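Local coordinates for cytochrome c' (Rubrivivax gelatinosus, PDB 2J8W), which is a high-spin c-type cytochrome that carries a covalently bound heme without a sixth iron ligand and has electron transfer activity, though its exact function is not known, at residues I45-S49 with V93-D97. Numbering follows the deposited sequence. Where two conformers were deposited one is given.
Sequences IALVS and VDKLD
Two helices of the cytochrome c' four-helix bundle meet here. Residues 45-49 lie within helix 38-52 and residues 93-97 within helix 79-102. Both segments are regular alpha-helix. They run nearly antiparallel, at 152° (signed crossing angle -152°), with axes 9.4 Å apart at closest approach. The CA atoms of Ile-45 and Asp-97 are 6.1 Å apart, and those of Ser-49 and Val-93 are 6.2 Å apart.

Ile-45 points toward the other helix in the mt rotamer. Its CG2 lies 3.4 Å from O of Leu-96, 3.9 Å from CG of Leu-96 and 3.7 Å from CA of Asp-97. Val-48 (chi1 t) sets CG1 4.1 Å from CD2 of Leu-96, which is in the tp rotamer. The side chain of Val-48 also touches Phe-23 of helix 5-30 and lies about 6 Å from the bound heme c. Leu-96 in turn packs on Ala-111, Val-112 and Thr-115 of helix 105-126, so Val-48 and Leu-96, which touch each other, also reach the other two helices of the bundle.

Ser-49 closes the segment. Its CA is 3.8 Å from CG1 of Val-93. With chi1 t, its OG donates a hydrogen bond to OD2 of Asp-97 (2.9 Å), whose chi1 is also t. One water donates to OG of Ser-49 (2.8 Å) and to OD1 of Asp-94 (3.0 Å), bridging the helices a second time. Asp-97 OD1 forms a salt bridge with Lys-101.

The buried Ser-49 hydroxyl thus both donates and accepts, and is satisfied within the interface, while Asp-97 divides its carboxylate between the serine and Lys-101.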
ATOM      1  N   ILE A  45      -1.964  -1.887  12.840  1.00 11.61           N
ATOM      2  CA  ILE A  45      -2.863  -0.758  12.912  1.00 11.54           C
ATOM      3  C   ILE A  45      -2.284   0.507  12.301  1.00 12.11           C
ATOM      4  O   ILE A  45      -2.954   1.209  11.559  1.00 12.27           O
ATOM      5  CB  ILE A  45      -3.335  -0.518  14.361  1.00 11.92           C
ATOM      6  CG1 ILE A  45      -4.296  -1.630  14.775  1.00 12.17           C
ATOM      7  CG2 ILE A  45      -3.989   0.818  14.494  1.00 13.64           C
ATOM      8  CD1 ILE A  45      -4.602  -1.591  16.300  1.00 14.14           C
ATOM      9  N   ALA A  46      -1.011   0.752  12.578  1.00 12.87           N
ATOM     10  CA  ALA A  46      -0.352   1.929  12.026  1.00 13.01           C
ATOM     11  C   ALA A  46      -0.342   1.864  10.501  1.00 12.84           C
ATOM     12  O   ALA A  46      -0.553   2.876   9.820  1.00 13.48           O
ATOM     13  CB  ALA A  46       1.050   2.088  12.579  1.00 14.98           C
ATOM     14  N   LEU A  47      -0.098   0.680   9.949  1.00 13.00           N
ATOM     15  CA  LEU A  47      -0.129   0.502   8.506  1.00 12.99           C
ATOM     16  C   LEU A  47      -1.543   0.699   7.953  1.00 12.19           C
ATOM     17  O   LEU A  47      -1.712   1.372   6.951  1.00 12.82           O
ATOM     18  CB  LEU A  47       0.371  -0.906   8.081  0.65 14.41           C
ATOM     19  CG  LEU A  47       1.871  -1.185   8.026  0.65 13.75           C
ATOM     20  CD1 LEU A  47       2.252  -2.648   7.874  0.65 14.90           C
ATOM     21  CD2 LEU A  47       2.459  -0.405   6.852  0.65 15.50           C
ATOM     22  N   VAL A  48      -2.542   0.124   8.613  1.00 11.53           N
ATOM     23  CA  VAL A  48      -3.929   0.357   8.194  1.00 12.36           C
ATOM     24  C   VAL A  48      -4.224   1.840   8.173  1.00 12.07           C
ATOM     25  O   VAL A  48      -4.804   2.354   7.242  1.00 12.76           O
ATOM     26  CB  VAL A  48      -4.918  -0.426   9.087  1.00 11.78           C
ATOM     27  CG1 VAL A  48      -6.338   0.020   8.816  1.00 13.33           C
ATOM     28  CG2 VAL A  48      -4.759  -1.932   8.876  1.00 13.15           C
ATOM     29  N   SER A  49      -3.834   2.537   9.222  1.00 12.47           N
ATOM     30  CA  SER A  49      -4.104   3.963   9.294  1.00 12.96           C
ATOM     31  C   SER A  49      -3.461   4.728   8.145  1.00 12.37           C
ATOM     32  O   SER A  49      -4.107   5.530   7.470  1.00 14.49           O
ATOM     33  CB  SER A  49      -3.638   4.504  10.641  1.00 13.93           C
ATOM     34  OG  SER A  49      -3.978   5.881  10.732  1.00 16.67           O
ATOM     35  N   VAL A  93     -11.289   4.443  11.684  1.00 15.75           N
ATOM     36  CA  VAL A  93      -9.850   4.214  11.633  1.00 16.42           C
ATOM     37  C   VAL A  93      -9.146   5.108  12.647  1.00 16.55           C
ATOM     38  O   VAL A  93      -8.169   4.708  13.249  1.00 16.27           O
ATOM     39  CB  VAL A  93      -9.308   4.389  10.205  1.00 16.53           C
ATOM     40  CG1 VAL A  93      -7.759   4.465  10.215  1.00 18.12           C
ATOM     41  CG2 VAL A  93      -9.884   3.308   9.246  1.00 18.15           C
ATOM     42  N   ASP A  94      -9.633   6.321  12.870  1.00 16.69           N
ATOM     43  CA  ASP A  94      -9.047   7.162  13.893  1.00 18.91           C
ATOM     44  C   ASP A  94      -9.122   6.465  15.250  1.00 17.17           C
ATOM     45  O   ASP A  94      -8.173   6.505  16.041  1.00 16.97           O
ATOM     46  CB  ASP A  94      -9.797   8.499  13.993  1.00 20.54           C
ATOM     47  CG  ASP A  94      -9.460   9.470  12.900  1.00 25.95           C
ATOM     48  OD1 ASP A  94      -8.455   9.269  12.201  1.00 32.13           O
ATOM     49  OD2 ASP A  94     -10.217  10.486  12.787  1.00 31.45           O
ATOM     50  N   LYS A  95     -10.264   5.901  15.563  1.00 16.43           N
ATOM     51  CA  LYS A  95     -10.406   5.151  16.807  1.00 16.44           C
ATOM     52  C   LYS A  95      -9.507   3.929  16.854  1.00 15.08           C
ATOM     53  O   LYS A  95      -8.960   3.604  17.905  1.00 14.98           O
ATOM     54  CB  LYS A  95     -11.845   4.724  17.009  1.00 19.21           C
ATOM     55  CG  LYS A  95     -12.781   5.854  17.230  1.00 24.10           C
ATOM     56  CD  LYS A  95     -14.160   5.283  17.514  1.00 29.80           C
ATOM     57  CE  LYS A  95     -15.028   6.149  18.374  1.00 32.92           C
ATOM     58  NZ  LYS A  95     -16.117   5.312  18.946  1.00 35.29           N
ATOM     59  N   LEU A  96      -9.353   3.246  15.731  1.00 13.96           N
ATOM     60  CA  LEU A  96      -8.461   2.111  15.664  1.00 14.30           C
ATOM     61  C   LEU A  96      -7.045   2.525  15.938  1.00 13.69           C
ATOM     62  O   LEU A  96      -6.317   1.884  16.699  1.00 13.46           O
ATOM     63  CB  LEU A  96      -8.556   1.415  14.305  1.00 14.04           C
ATOM     64  CG  LEU A  96      -7.789   0.098  14.128  1.00 14.05           C
ATOM     65  CD1 LEU A  96      -8.362  -1.025  15.012  1.00 16.11           C
ATOM     66  CD2 LEU A  96      -7.781  -0.298  12.638  1.00 15.83           C
ATOM     67  N   ASP A  97      -6.619   3.620  15.321  1.00 14.61           N
ATOM     68  CA  ASP A  97      -5.256   4.162  15.505  1.00 15.91           C
ATOM     69  C   ASP A  97      -5.034   4.453  17.011  1.00 15.06           C
ATOM     70  O   ASP A  97      -4.032   4.067  17.595  1.00 16.03           O
ATOM     71  CB  ASP A  97      -5.123   5.429  14.588  1.00 17.80           C
ATOM     72  CG  ASP A  97      -3.744   6.089  14.561  0.50 21.48           C
ATOM     73  OD1 ASP A  97      -3.260   6.437  15.613  0.50 26.73           O
ATOM     74  OD2 ASP A  97      -3.237   6.387  13.458  0.50 27.14           O
TER
HETATM   75  O   HOH W   1      -6.274   7.442  11.272  1.00 29.28           O